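Nuclear hormone receptor HR38 (Drosophila melanogaster, PDB 1PDU) is an orphan nuclear receptor, probably a transcription factor, that mediates an atypical ecdysteroid signalling pathway in the fly. Local coordinates at residues V62-F66 with L92-R96; L19-V24 with I146-C151; D75-D80 with L164-V170. The contacts are given in a common frame with arbitrary orientation. Residue numbers count along the deposited sequence, not the author numbering.

Interaction 1 (V62-F66 with L92-R96); sequences VIKQF and LFVLR
Helices 45-67 and 78-100 cross almost at right angles through their alpha-helical segments 62-66 and 92-96. The angle between their N-to-C directions is 92°, and the short axes approach to 11.2 Å. The nearest CA atoms are those of Ile-63 and Leu-92, 7.1 Å apart. Side chains therefore fill the gap.

Apolar contacts centre on Ile-63, in the mt rotamer. Ile-63 CG2 lies 3.4 Å from CD1 of Leu-92, also mt. Ile-63 CD1 lies 3.5 Å from Phe-93 N and 4.0 Å from Phe-93 CB, and sits at the edge of the Phe-93 ring.

Arg-96 is the one polar side chain in contact across the segments. Its CB points toward 62-66. With chi2 off-rotamer at 143° and chi3 and chi4 both near 88°, the guanidinium comes against Val-62, Ile-63 and Phe-66. Arg-96 NE is 3.4 Å from Ile-63 CG1, NH2 is 3.6 Å from Val-62 CG1, and NH1 is 4.2 Å from Phe-66 CB.

No hydrogen bond joins the segments. Arg-96 NH2 makes a weak hydrogen bond to Thr-26 OG1, in the loop after helix 15-25. Such crossed helices build the layered helical sandwich of nuclear-receptor ligand-binding domains. The chemistry is van der Waals contact, with a buried guanidinium resting on aliphatic groups and its NE and NH2 hydrogen-bonded elsewhere.

Interaction 2 (L19-V24 with I146-C151); sequences LVRSHV and ISAFAC
Both segments are alpha-helical, 19-24 within helix 15-25 and 146-151 in the first turns of helix 146-157. Their directions differ by 88°, and the short axes come within 8.6 Å. The CA atoms of Val-20 and Ala-150 are nearest, at 5.4 Å.

This closeness rests on the small Ala-150. Ala-150 CB points at the other helix and lies 3.8 Å from Leu-19 C, 3.9 Å from Val-20 N and 4.2 Å from His-23 CB. Leu-19 CD1 meets Cys-151 SG at 4.1 Å. Val-20 puts CG2 3.5 Å from Ser-147 CA and CG1 4.0 Å from Ile-146 CG2. The extended tt side chain of Ile-146 brings CD1 to 3.8 Å from Val-24 CG2 and 3.5 Å from His-23 CD2, at the edge of the imidazole.

His-23 and Phe-149 form an offset edge-to-face pair. The edge of Phe-149 is toward the face of His-23, with centroids 5.4 Å apart and planes at 78°. His-23 CE1 lies 3.6 Å from Phe-149 CE2. Phe-149 also stacks on Tyr-99.

Such near-perpendicular packing belongs to the layered helical sandwich of nuclear-receptor ligand-binding domains. With no hydrogen bond across, shape fit and aromatic contact hold the helices.

Interaction 3 (D75-D80 with L164-V170); sequences DLLPED and LREPKKV
At this contact the turns that enter two helices meet. Leu-77 is the N-cap of the helix starting at Pro-78, and Glu-166 that of the helix starting at Pro-167. CA atoms are nearest at Asp-80 with Leu-164 (5.6 Å) and Leu-76 with Lys-169 (7.3 Å).

Leu-164 CD2 lies 3.4 Å from Asp-80 OD1. Asp-80, chi1 m, turns its carboxylate to the next two amides. Arg-165 N donates to Asp-80 OD1 at 2.6 Å, and Arg-165 CG touches Leu-77 CD1 at 3.3 Å. Glu-166 N donates to Asp-80 OD2 at 3.1 Å.

Asp-80 OD2 and Glu-166 OE2 are 4.5 Å apart. A water donates to both (2.4 and 3.0 Å), easing the approach of like charges, and accepts from Leu-77 N (2.7 Å). The extended Lys-169 sends NZ to Asp-75 O, a weak bond of 3.4 Å. Val-170 CG2 packs on Leu-76 CD2 at 4.3 Å.

One carboxylate thus joins the starts of two long helices of the nuclear-receptor ligand-binding domain.

From the N terminus, helix 15-25 comes first, and interaction 2 closes a long loop from it to helix 146-157. Interaction 1 lies wholly within that loop and closes a short one of 25 residues between helices 45-67 and 78-100. Interaction 3 closes a loop of 83 residues, from the turn entering helix 78-100 to the start of helix 167-187, so it crosses both of the others. Interactions 1 and 2 touch: Leu-95 CG is 3.4 Å from Phe-149 CE1, and Phe-66 CD2 is 3.6 Å from His-23 N. Interaction 3 lies apart, its centre about 20 Å from that of interaction 1. Helix 78-100 serves both, linking interior to periphery.

Interaction 1 (V62-F66 with L92-R96)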
ATOM      1  N   VAL A  62      -3.206   2.261   9.801  1.00 31.36           N
ATOM      2  CA  VAL A  62      -1.782   2.538   9.928  1.00 31.06           C
ATOM      3  C   VAL A  62      -1.315   3.307   8.709  1.00 30.37           C
ATOM      4  O   VAL A  62      -0.545   4.250   8.823  1.00 32.15           O
ATOM      5  CB  VAL A  62      -0.947   1.245  10.065  1.00 30.23           C
ATOM      6  CG1 VAL A  62       0.525   1.554   9.835  1.00 30.74           C
ATOM      7  CG2 VAL A  62      -1.129   0.655  11.460  1.00 27.85           C
ATOM      8  N   ILE A  63      -1.778   2.904   7.537  1.00 30.91           N
ATOM      9  CA  ILE A  63      -1.403   3.606   6.319  1.00 31.64           C
ATOM     10  C   ILE A  63      -1.926   5.046   6.412  1.00 32.83           C
ATOM     11  O   ILE A  63      -1.343   5.971   5.850  1.00 31.58           O
ATOM     12  CB  ILE A  63      -1.992   2.900   5.099  1.00 31.48           C
ATOM     13  CG1 ILE A  63      -1.262   1.571   4.892  1.00 30.50           C
ATOM     14  CG2 ILE A  63      -1.904   3.798   3.866  1.00 31.11           C
ATOM     15  CD1 ILE A  63      -2.024   0.625   3.985  1.00 30.21           C
ATOM     16  N   LYS A  64      -3.019   5.231   7.140  1.00 33.99           N
ATOM     17  CA  LYS A  64      -3.589   6.562   7.311  1.00 37.05           C
ATOM     18  C   LYS A  64      -2.572   7.443   8.053  1.00 36.91           C
ATOM     19  O   LYS A  64      -2.442   8.634   7.769  1.00 37.02           O
ATOM     20  CB  LYS A  64      -4.911   6.462   8.096  1.00 39.17           C
ATOM     21  CG  LYS A  64      -5.704   7.765   8.221  1.00 41.42           C
ATOM     22  CD  LYS A  64      -6.122   8.310   6.862  1.00 44.19           C
ATOM     23  CE  LYS A  64      -6.839   9.645   7.002  1.00 45.37           C
ATOM     24  NZ  LYS A  64      -6.947  10.381   5.696  1.00 46.89           N
ATOM     25  N   GLN A  65      -1.845   6.845   8.992  1.00 37.30           N
ATOM     26  CA  GLN A  65      -0.838   7.567   9.762  1.00 37.54           C
ATOM     27  C   GLN A  65       0.300   8.041   8.867  1.00 37.02           C
ATOM     28  O   GLN A  65       0.832   9.129   9.069  1.00 37.97           O
ATOM     29  CB  GLN A  65      -0.266   6.679  10.871  1.00 37.97           C
ATOM     30  CG  GLN A  65      -1.217   6.407  12.021  1.00 41.75           C
ATOM     31  CD  GLN A  65      -0.657   5.391  13.017  1.00 44.56           C
ATOM     32  OE1 GLN A  65      -1.272   5.115  14.045  1.00 45.84           O
ATOM     33  NE2 GLN A  65       0.511   4.829  12.708  1.00 45.34           N
ATOM     34  N   PHE A  66       0.679   7.221   7.890  1.00 35.17           N
ATOM     35  CA  PHE A  66       1.756   7.580   6.974  1.00 33.84           C
ATOM     36  C   PHE A  66       1.363   8.727   6.049  1.00 33.95           C
ATOM     37  O   PHE A  66       2.162   9.617   5.765  1.00 33.25           O
ATOM     38  CB  PHE A  66       2.162   6.362   6.144  1.00 33.21           C
ATOM     39  CG  PHE A  66       2.910   6.702   4.891  1.00 32.56           C
ATOM     40  CD1 PHE A  66       2.229   6.896   3.694  1.00 32.00           C
ATOM     41  CD2 PHE A  66       4.297   6.830   4.904  1.00 32.17           C
ATOM     42  CE1 PHE A  66       2.917   7.212   2.529  1.00 33.63           C
ATOM     43  CE2 PHE A  66       4.999   7.145   3.745  1.00 32.17           C
ATOM     44  CZ  PHE A  66       4.308   7.336   2.551  1.00 33.03           C
ATOM     45  N   LEU A  92      -2.110   1.195  -1.442  1.00 28.18           N
ATOM     46  CA  LEU A  92      -1.071   1.364  -0.434  1.00 27.73           C
ATOM     47  C   LEU A  92      -0.920   0.062   0.336  1.00 27.06           C
ATOM     48  O   LEU A  92       0.192  -0.381   0.629  1.00 26.49           O
ATOM     49  CB  LEU A  92      -1.445   2.502   0.512  1.00 28.43           C
ATOM     50  CG  LEU A  92      -1.388   3.852  -0.202  1.00 30.07           C
ATOM     51  CD1 LEU A  92      -2.026   4.965   0.626  1.00 30.94           C
ATOM     52  CD2 LEU A  92       0.073   4.154  -0.487  1.00 31.71           C
ATOM     53  N   PHE A  93      -2.052  -0.555   0.646  1.00 26.02           N
ATOM     54  CA  PHE A  93      -2.049  -1.805   1.370  1.00 26.83           C
ATOM     55  C   PHE A  93      -1.276  -2.863   0.571  1.00 26.48           C
ATOM     56  O   PHE A  93      -0.395  -3.537   1.102  1.00 26.69           O
ATOM     57  CB  PHE A  93      -3.490  -2.265   1.613  1.00 26.42           C
ATOM     58  CG  PHE A  93      -3.592  -3.581   2.342  1.00 27.79           C
ATOM     59  CD1 PHE A  93      -3.228  -3.682   3.680  1.00 27.26           C
ATOM     60  CD2 PHE A  93      -4.034  -4.724   1.679  1.00 26.61           C
ATOM     61  CE1 PHE A  93      -3.301  -4.908   4.356  1.00 27.86           C
ATOM     62  CE2 PHE A  93      -4.108  -5.956   2.341  1.00 28.99           C
ATOM     63  CZ  PHE A  93      -3.740  -6.050   3.683  1.00 27.91           C
ATOM     64  N   VAL A  94      -1.601  -2.995  -0.707  1.00 26.50           N
ATOM     65  CA  VAL A  94      -0.941  -3.981  -1.550  1.00 27.18           C
ATOM     66  C   VAL A  94       0.531  -3.647  -1.788  1.00 27.85           C
ATOM     67  O   VAL A  94       1.383  -4.539  -1.787  1.00 28.24           O
ATOM     68  CB  VAL A  94      -1.688  -4.128  -2.899  1.00 27.11           C
ATOM     69  CG1 VAL A  94      -0.958  -5.079  -3.806  1.00 27.21           C
ATOM     70  CG2 VAL A  94      -3.099  -4.667  -2.643  1.00 25.70           C
ATOM     71  N   LEU A  95       0.830  -2.365  -1.965  1.00 28.25           N
ATOM     72  CA  LEU A  95       2.200  -1.931  -2.198  1.00 29.66           C
ATOM     73  C   LEU A  95       3.097  -2.243  -1.001  1.00 30.69           C
ATOM     74  O   LEU A  95       4.189  -2.783  -1.171  1.00 31.58           O
ATOM     75  CB  LEU A  95       2.245  -0.430  -2.504  1.00 28.26           C
ATOM     76  CG  LEU A  95       3.645   0.113  -2.818  1.00 29.95           C
ATOM     77  CD1 LEU A  95       4.183  -0.555  -4.074  1.00 28.42           C
ATOM     78  CD2 LEU A  95       3.595   1.624  -2.994  1.00 27.39           C
ATOM     79  N   ARG A  96       2.643  -1.916   0.206  1.00 30.95           N
ATOM     80  CA  ARG A  96       3.440  -2.185   1.399  1.00 31.86           C
ATOM     81  C   ARG A  96       3.592  -3.670   1.607  1.00 33.26           C
ATOM     82  O   ARG A  96       4.669  -4.163   1.958  1.00 33.54           O
ATOM     83  CB  ARG A  96       2.801  -1.549   2.640  1.00 32.71           C
ATOM     84  CG  ARG A  96       3.246  -0.099   2.835  1.00 35.19           C
ATOM     85  CD  ARG A  96       2.138   0.763   3.362  1.00 37.68           C
ATOM     86  NE  ARG A  96       2.077   0.764   4.817  1.00 40.75           N
ATOM     87  CZ  ARG A  96       2.752   1.605   5.594  1.00 40.65           C
ATOM     88  NH1 ARG A  96       3.551   2.519   5.055  1.00 38.68           N
ATOM     89  NH2 ARG A  96       2.601   1.552   6.912  1.00 40.19           N
TER

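Interaction 2 (L19-V24 with I146-C151)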
ATOM      1  N   LEU A  19       9.311  11.765   4.259  1.00 33.07           N
ATOM      2  CA  LEU A  19       8.618  10.601   3.753  1.00 33.73           C
ATOM      3  C   LEU A  19       9.212   9.321   4.313  1.00 33.72           C
ATOM      4  O   LEU A  19       8.484   8.469   4.806  1.00 33.31           O
ATOM      5  CB  LEU A  19       8.641  10.582   2.222  1.00 32.88           C
ATOM      6  CG  LEU A  19       7.790  11.644   1.512  1.00 32.32           C
ATOM      7  CD1 LEU A  19       7.752  11.364   0.028  1.00 30.33           C
ATOM      8  CD2 LEU A  19       6.367  11.644   2.072  1.00 30.80           C
ATOM      9  N   VAL A  20      10.530   9.193   4.251  1.00 35.00           N
ATOM     10  CA  VAL A  20      11.195   7.996   4.757  1.00 36.00           C
ATOM     11  C   VAL A  20      10.922   7.800   6.239  1.00 37.02           C
ATOM     12  O   VAL A  20      10.711   6.673   6.696  1.00 35.99           O
ATOM     13  CB  VAL A  20      12.722   8.053   4.529  1.00 36.29           C
ATOM     14  CG1 VAL A  20      13.393   6.845   5.165  1.00 36.41           C
ATOM     15  CG2 VAL A  20      13.014   8.060   3.049  1.00 36.70           C
ATOM     16  N   ARG A  21      10.925   8.894   6.995  1.00 37.88           N
ATOM     17  CA  ARG A  21      10.662   8.802   8.428  1.00 39.61           C
ATOM     18  C   ARG A  21       9.226   8.362   8.668  1.00 38.81           C
ATOM     19  O   ARG A  21       8.959   7.595   9.586  1.00 39.58           O
ATOM     20  CB  ARG A  21      10.916  10.145   9.126  1.00 41.25           C
ATOM     21  CG  ARG A  21      12.388  10.513   9.225  1.00 45.62           C
ATOM     22  CD  ARG A  21      12.603  11.804  10.003  1.00 48.05           C
ATOM     23  NE  ARG A  21      14.019  12.167  10.056  1.00 51.72           N
ATOM     24  CZ  ARG A  21      14.478  13.301  10.577  1.00 53.66           C
ATOM     25  NH1 ARG A  21      15.784  13.552  10.582  1.00 53.77           N
ATOM     26  NH2 ARG A  21      13.629  14.191  11.087  1.00 54.62           N
ATOM     27  N   SER A  22       8.301   8.850   7.847  1.00 37.85           N
ATOM     28  CA  SER A  22       6.905   8.471   7.995  1.00 37.69           C
ATOM     29  C   SER A  22       6.788   6.985   7.698  1.00 37.20           C
ATOM     30  O   SER A  22       6.139   6.244   8.444  1.00 35.65           O
ATOM     31  CB  SER A  22       6.021   9.251   7.029  1.00 38.67           C
ATOM     32  OG  SER A  22       6.234  10.641   7.180  1.00 43.32           O
ATOM     33  N   HIS A  23       7.417   6.555   6.604  1.00 35.66           N
ATOM     34  CA  HIS A  23       7.387   5.151   6.240  1.00 35.48           C
ATOM     35  C   HIS A  23       7.879   4.334   7.441  1.00 35.71           C
ATOM     36  O   HIS A  23       7.164   3.463   7.926  1.00 34.82           O
ATOM     37  CB  HIS A  23       8.275   4.876   5.023  1.00 34.60           C
ATOM     38  CG  HIS A  23       8.479   3.417   4.750  1.00 35.88           C
ATOM     39  ND1 HIS A  23       7.484   2.605   4.242  1.00 35.72           N
ATOM     40  CD2 HIS A  23       9.539   2.607   4.979  1.00 34.50           C
ATOM     41  CE1 HIS A  23       7.921   1.360   4.177  1.00 33.78           C
ATOM     42  NE2 HIS A  23       9.164   1.334   4.618  1.00 35.85           N
ATOM     43  N   VAL A  24       9.084   4.637   7.925  1.00 36.06           N
ATOM     44  CA  VAL A  24       9.673   3.922   9.061  1.00 36.91           C
ATOM     45  C   VAL A  24       8.768   3.946  10.302  1.00 38.31           C
ATOM     46  O   VAL A  24       8.519   2.906  10.915  1.00 39.17           O
ATOM     47  CB  VAL A  24      11.085   4.502   9.428  1.00 36.79           C
ATOM     48  CG1 VAL A  24      11.650   3.811  10.669  1.00 35.78           C
ATOM     49  CG2 VAL A  24      12.039   4.314   8.264  1.00 34.42           C
ATOM     50  N   ILE A 146      14.658   2.197   0.501  1.00 32.56           N
ATOM     51  CA  ILE A 146      13.613   2.761   1.338  1.00 31.78           C
ATOM     52  C   ILE A 146      13.188   4.179   0.954  1.00 30.78           C
ATOM     53  O   ILE A 146      12.003   4.509   1.006  1.00 29.86           O
ATOM     54  CB  ILE A 146      14.016   2.691   2.834  1.00 34.15           C
ATOM     55  CG1 ILE A 146      12.759   2.788   3.695  1.00 36.14           C
ATOM     56  CG2 ILE A 146      15.010   3.799   3.191  1.00 33.13           C
ATOM     57  CD1 ILE A 146      12.989   2.416   5.150  1.00 38.16           C
ATOM     58  N   SER A 147      14.137   5.008   0.535  1.00 29.41           N
ATOM     59  CA  SER A 147      13.820   6.378   0.135  1.00 29.69           C
ATOM     60  C   SER A 147      12.967   6.405  -1.137  1.00 30.19           C
ATOM     61  O   SER A 147      12.031   7.197  -1.260  1.00 30.39           O
ATOM     62  CB  SER A 147      15.102   7.179  -0.134  1.00 29.75           C
ATOM     63  OG  SER A 147      15.948   7.216   0.996  1.00 31.39           O
ATOM     64  N   ALA A 148      13.313   5.556  -2.098  1.00 29.33           N
ATOM     65  CA  ALA A 148      12.575   5.518  -3.344  1.00 29.66           C
ATOM     66  C   ALA A 148      11.191   4.934  -3.075  1.00 30.27           C
ATOM     67  O   ALA A 148      10.201   5.396  -3.632  1.00 29.99           O
ATOM     68  CB  ALA A 148      13.326   4.680  -4.387  1.00 26.56           C
ATOM     69  N   PHE A 149      11.120   3.938  -2.197  1.00 29.85           N
ATOM     70  CA  PHE A 149       9.836   3.319  -1.899  1.00 29.20           C
ATOM     71  C   PHE A 149       8.871   4.287  -1.231  1.00 28.44           C
ATOM     72  O   PHE A 149       7.685   4.329  -1.577  1.00 26.24           O
ATOM     73  CB  PHE A 149      10.002   2.098  -1.003  1.00 28.18           C
ATOM     74  CG  PHE A 149       8.717   1.386  -0.740  1.00 28.90           C
ATOM     75  CD1 PHE A 149       8.035   0.757  -1.779  1.00 29.59           C
ATOM     76  CD2 PHE A 149       8.142   1.407   0.525  1.00 27.38           C
ATOM     77  CE1 PHE A 149       6.792   0.164  -1.556  1.00 30.83           C
ATOM     78  CE2 PHE A 149       6.907   0.821   0.758  1.00 27.60           C
ATOM     79  CZ  PHE A 149       6.226   0.201  -0.277  1.00 29.19           C
ATOM     80  N   ALA A 150       9.382   5.050  -0.268  1.00 27.81           N
ATOM     81  CA  ALA A 150       8.565   6.013   0.449  1.00 28.33           C
ATOM     82  C   ALA A 150       7.924   6.972  -0.562  1.00 29.91           C
ATOM     83  O   ALA A 150       6.736   7.302  -0.450  1.00 30.50           O
ATOM     84  CB  ALA A 150       9.414   6.781   1.463  1.00 27.12           C
ATOM     85  N   CYS A 151       8.705   7.398  -1.555  1.00 29.50           N
ATOM     86  CA  CYS A 151       8.196   8.293  -2.586  1.00 29.52           C
ATOM     87  C   CYS A 151       7.152   7.562  -3.418  1.00 29.40           C
ATOM     88  O   CYS A 151       6.121   8.129  -3.773  1.00 28.73           O
ATOM     89  CB  CYS A 151       9.329   8.782  -3.491  1.00 29.61           C
ATOM     90  SG  CYS A 151      10.504   9.870  -2.671  1.00 33.61           S
TER

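Interaction 3 (D75-D80 with L164-V170)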
ATOM      1  N   ASP A  75      -2.436  20.336   3.975  1.00 46.47           N
ATOM      2  CA  ASP A  75      -2.684  21.630   3.365  1.00 48.16           C
ATOM      3  C   ASP A  75      -3.725  21.442   2.270  1.00 47.99           C
ATOM      4  O   ASP A  75      -4.208  22.406   1.682  1.00 49.01           O
ATOM      5  CB  ASP A  75      -1.389  22.229   2.807  1.00 49.33           C
ATOM      6  CG  ASP A  75      -0.353  22.474   3.898  1.00 52.11           C
ATOM      7  OD1 ASP A  75      -0.755  22.803   5.040  1.00 52.44           O
ATOM      8  OD2 ASP A  75       0.862  22.348   3.621  1.00 54.56           O
ATOM      9  N   LEU A  76      -4.061  20.185   2.001  1.00 46.94           N
ATOM     10  CA  LEU A  76      -5.087  19.866   1.015  1.00 46.83           C
ATOM     11  C   LEU A  76      -6.412  19.924   1.762  1.00 46.52           C
ATOM     12  O   LEU A  76      -6.452  19.727   2.982  1.00 45.78           O
ATOM     13  CB  LEU A  76      -4.886  18.455   0.453  1.00 46.20           C
ATOM     14  CG  LEU A  76      -3.611  18.221  -0.357  1.00 46.28           C
ATOM     15  CD1 LEU A  76      -3.505  16.750  -0.718  1.00 46.89           C
ATOM     16  CD2 LEU A  76      -3.625  19.090  -1.609  1.00 44.56           C
ATOM     17  N   LEU A  77      -7.493  20.206   1.045  1.00 46.15           N
ATOM     18  CA  LEU A  77      -8.797  20.268   1.683  1.00 46.70           C
ATOM     19  C   LEU A  77      -9.118  18.901   2.274  1.00 47.34           C
ATOM     20  O   LEU A  77      -8.650  17.880   1.781  1.00 47.19           O
ATOM     21  CB  LEU A  77      -9.868  20.650   0.664  1.00 46.57           C
ATOM     22  CG  LEU A  77      -9.832  22.088   0.139  1.00 47.05           C
ATOM     23  CD1 LEU A  77     -10.783  22.228  -1.043  1.00 44.74           C
ATOM     24  CD2 LEU A  77     -10.206  23.046   1.267  1.00 45.85           C
ATOM     25  N   PRO A  78      -9.915  18.865   3.353  1.00 48.11           N
ATOM     26  CA  PRO A  78     -10.278  17.591   3.984  1.00 48.78           C
ATOM     27  C   PRO A  78     -11.021  16.660   3.021  1.00 48.41           C
ATOM     28  O   PRO A  78     -10.929  15.440   3.125  1.00 48.14           O
ATOM     29  CB  PRO A  78     -11.146  18.029   5.160  1.00 48.60           C
ATOM     30  CG  PRO A  78     -10.539  19.351   5.527  1.00 48.39           C
ATOM     31  CD  PRO A  78     -10.364  20.001   4.176  1.00 48.03           C
ATOM     32  N   GLU A  79     -11.750  17.256   2.086  1.00 48.89           N
ATOM     33  CA  GLU A  79     -12.511  16.511   1.092  1.00 49.43           C
ATOM     34  C   GLU A  79     -11.559  15.802   0.133  1.00 48.47           C
ATOM     35  O   GLU A  79     -11.798  14.656  -0.247  1.00 48.84           O
ATOM     36  CB  GLU A  79     -13.418  17.466   0.314  1.00 52.46           C
ATOM     37  CG  GLU A  79     -14.166  18.441   1.214  1.00 58.55           C
ATOM     38  CD  GLU A  79     -15.239  19.234   0.483  1.00 61.79           C
ATOM     39  OE1 GLU A  79     -16.157  19.749   1.173  1.00 62.59           O
ATOM     40  OE2 GLU A  79     -15.160  19.345  -0.766  1.00 62.97           O
ATOM     41  N   ASP A  80     -10.484  16.484  -0.260  1.00 46.57           N
ATOM     42  CA  ASP A  80      -9.510  15.889  -1.167  1.00 45.76           C
ATOM     43  C   ASP A  80      -8.671  14.830  -0.452  1.00 44.55           C
ATOM     44  O   ASP A  80      -8.327  13.806  -1.039  1.00 44.00           O
ATOM     45  CB  ASP A  80      -8.616  16.969  -1.780  1.00 46.58           C
ATOM     46  CG  ASP A  80      -9.374  17.872  -2.753  1.00 48.42           C
ATOM     47  OD1 ASP A  80     -10.413  17.440  -3.304  1.00 48.22           O
ATOM     48  OD2 ASP A  80      -8.923  19.014  -2.976  1.00 50.34           O
ATOM     49  N   LEU A 164     -11.716  15.588  -7.413  1.00 43.61           N
ATOM     50  CA  LEU A 164     -10.925  16.426  -6.523  1.00 44.16           C
ATOM     51  C   LEU A 164     -11.363  17.884  -6.609  1.00 45.75           C
ATOM     52  O   LEU A 164     -11.645  18.392  -7.696  1.00 46.25           O
ATOM     53  CB  LEU A 164      -9.445  16.330  -6.875  1.00 42.19           C
ATOM     54  CG  LEU A 164      -8.719  15.058  -6.446  1.00 41.82           C
ATOM     55  CD1 LEU A 164      -7.365  14.978  -7.169  1.00 40.65           C
ATOM     56  CD2 LEU A 164      -8.550  15.055  -4.928  1.00 39.67           C
ATOM     57  N   ARG A 165     -11.417  18.557  -5.464  1.00 47.17           N
ATOM     58  CA  ARG A 165     -11.807  19.962  -5.429  1.00 48.16           C
ATOM     59  C   ARG A 165     -10.667  20.837  -5.966  1.00 48.92           C
ATOM     60  O   ARG A 165     -10.907  21.804  -6.688  1.00 49.64           O
ATOM     61  CB  ARG A 165     -12.142  20.383  -4.001  1.00 48.70           C
ATOM     62  CG  ARG A 165     -12.559  21.838  -3.855  1.00 49.91           C
ATOM     63  CD  ARG A 165     -13.994  22.076  -4.331  1.00 51.61           C
ATOM     64  NE  ARG A 165     -14.426  23.433  -4.015  1.00 51.02           N
ATOM     65  CZ  ARG A 165     -13.953  24.527  -4.605  1.00 51.94           C
ATOM     66  NH1 ARG A 165     -13.034  24.438  -5.563  1.00 49.79           N
ATOM     67  NH2 ARG A 165     -14.374  25.720  -4.206  1.00 51.85           N
ATOM     68  N   GLU A 166      -9.431  20.495  -5.613  1.00 47.72           N
ATOM     69  CA  GLU A 166      -8.273  21.259  -6.072  1.00 48.35           C
ATOM     70  C   GLU A 166      -7.271  20.341  -6.767  1.00 48.35           C
ATOM     71  O   GLU A 166      -6.169  20.117  -6.268  1.00 49.49           O
ATOM     72  CB  GLU A 166      -7.577  21.954  -4.893  1.00 48.15           C
ATOM     73  CG  GLU A 166      -8.427  22.964  -4.137  1.00 48.03           C
ATOM     74  CD  GLU A 166      -7.628  23.709  -3.079  1.00 48.56           C
ATOM     75  OE1 GLU A 166      -7.084  24.793  -3.381  1.00 49.89           O
ATOM     76  OE2 GLU A 166      -7.531  23.199  -1.947  1.00 48.40           O
ATOM     77  N   PRO A 167      -7.630  19.817  -7.943  1.00 47.99           N
ATOM     78  CA  PRO A 167      -6.730  18.921  -8.671  1.00 48.20           C
ATOM     79  C   PRO A 167      -5.333  19.498  -8.876  1.00 48.47           C
ATOM     80  O   PRO A 167      -4.330  18.796  -8.723  1.00 47.58           O
ATOM     81  CB  PRO A 167      -7.466  18.697  -9.987  1.00 48.44           C
ATOM     82  CG  PRO A 167      -8.170  20.017 -10.187  1.00 49.27           C
ATOM     83  CD  PRO A 167      -8.731  20.273  -8.809  1.00 48.30           C
ATOM     84  N   LYS A 168      -5.280  20.781  -9.215  1.00 48.50           N
ATOM     85  CA  LYS A 168      -4.022  21.470  -9.456  1.00 48.68           C
ATOM     86  C   LYS A 168      -3.141  21.470  -8.222  1.00 48.47           C
ATOM     87  O   LYS A 168      -1.923  21.340  -8.331  1.00 48.43           O
ATOM     88  CB  LYS A 168      -4.287  22.909  -9.915  1.00 49.25           C
ATOM     89  N   LYS A 169      -3.755  21.617  -7.050  1.00 48.64           N
ATOM     90  CA  LYS A 169      -2.999  21.634  -5.803  1.00 48.77           C
ATOM     91  C   LYS A 169      -2.435  20.236  -5.532  1.00 48.02           C
ATOM     92  O   LYS A 169      -1.343  20.081  -4.982  1.00 47.80           O
ATOM     93  CB  LYS A 169      -3.892  22.105  -4.650  1.00 49.95           C
ATOM     94  CG  LYS A 169      -3.122  22.520  -3.404  1.00 52.00           C
ATOM     95  CD  LYS A 169      -3.986  23.334  -2.445  1.00 54.65           C
ATOM     96  CE  LYS A 169      -3.164  23.847  -1.262  1.00 56.25           C
ATOM     97  NZ  LYS A 169      -3.868  24.933  -0.502  1.00 57.40           N
ATOM     98  N   VAL A 170      -3.182  19.220  -5.940  1.00 47.86           N
ATOM     99  CA  VAL A 170      -2.748  17.839  -5.780  1.00 46.99           C
ATOM    100  C   VAL A 170      -1.571  17.572  -6.720  1.00 47.54           C
ATOM    101  O   VAL A 170      -0.567  16.978  -6.318  1.00 48.28           O
ATOM    102  CB  VAL A 170      -3.882  16.853  -6.122  1.00 45.91           C
ATOM    103  CG1 VAL A 170      -3.342  15.440  -6.194  1.00 45.12           C
ATOM    104  CG2 VAL A 170      -4.977  16.942  -5.083  1.00 45.06           C
TER
HETATM  105  O   HOH W   1      -7.318  20.250  -1.638  1.00 48.18           O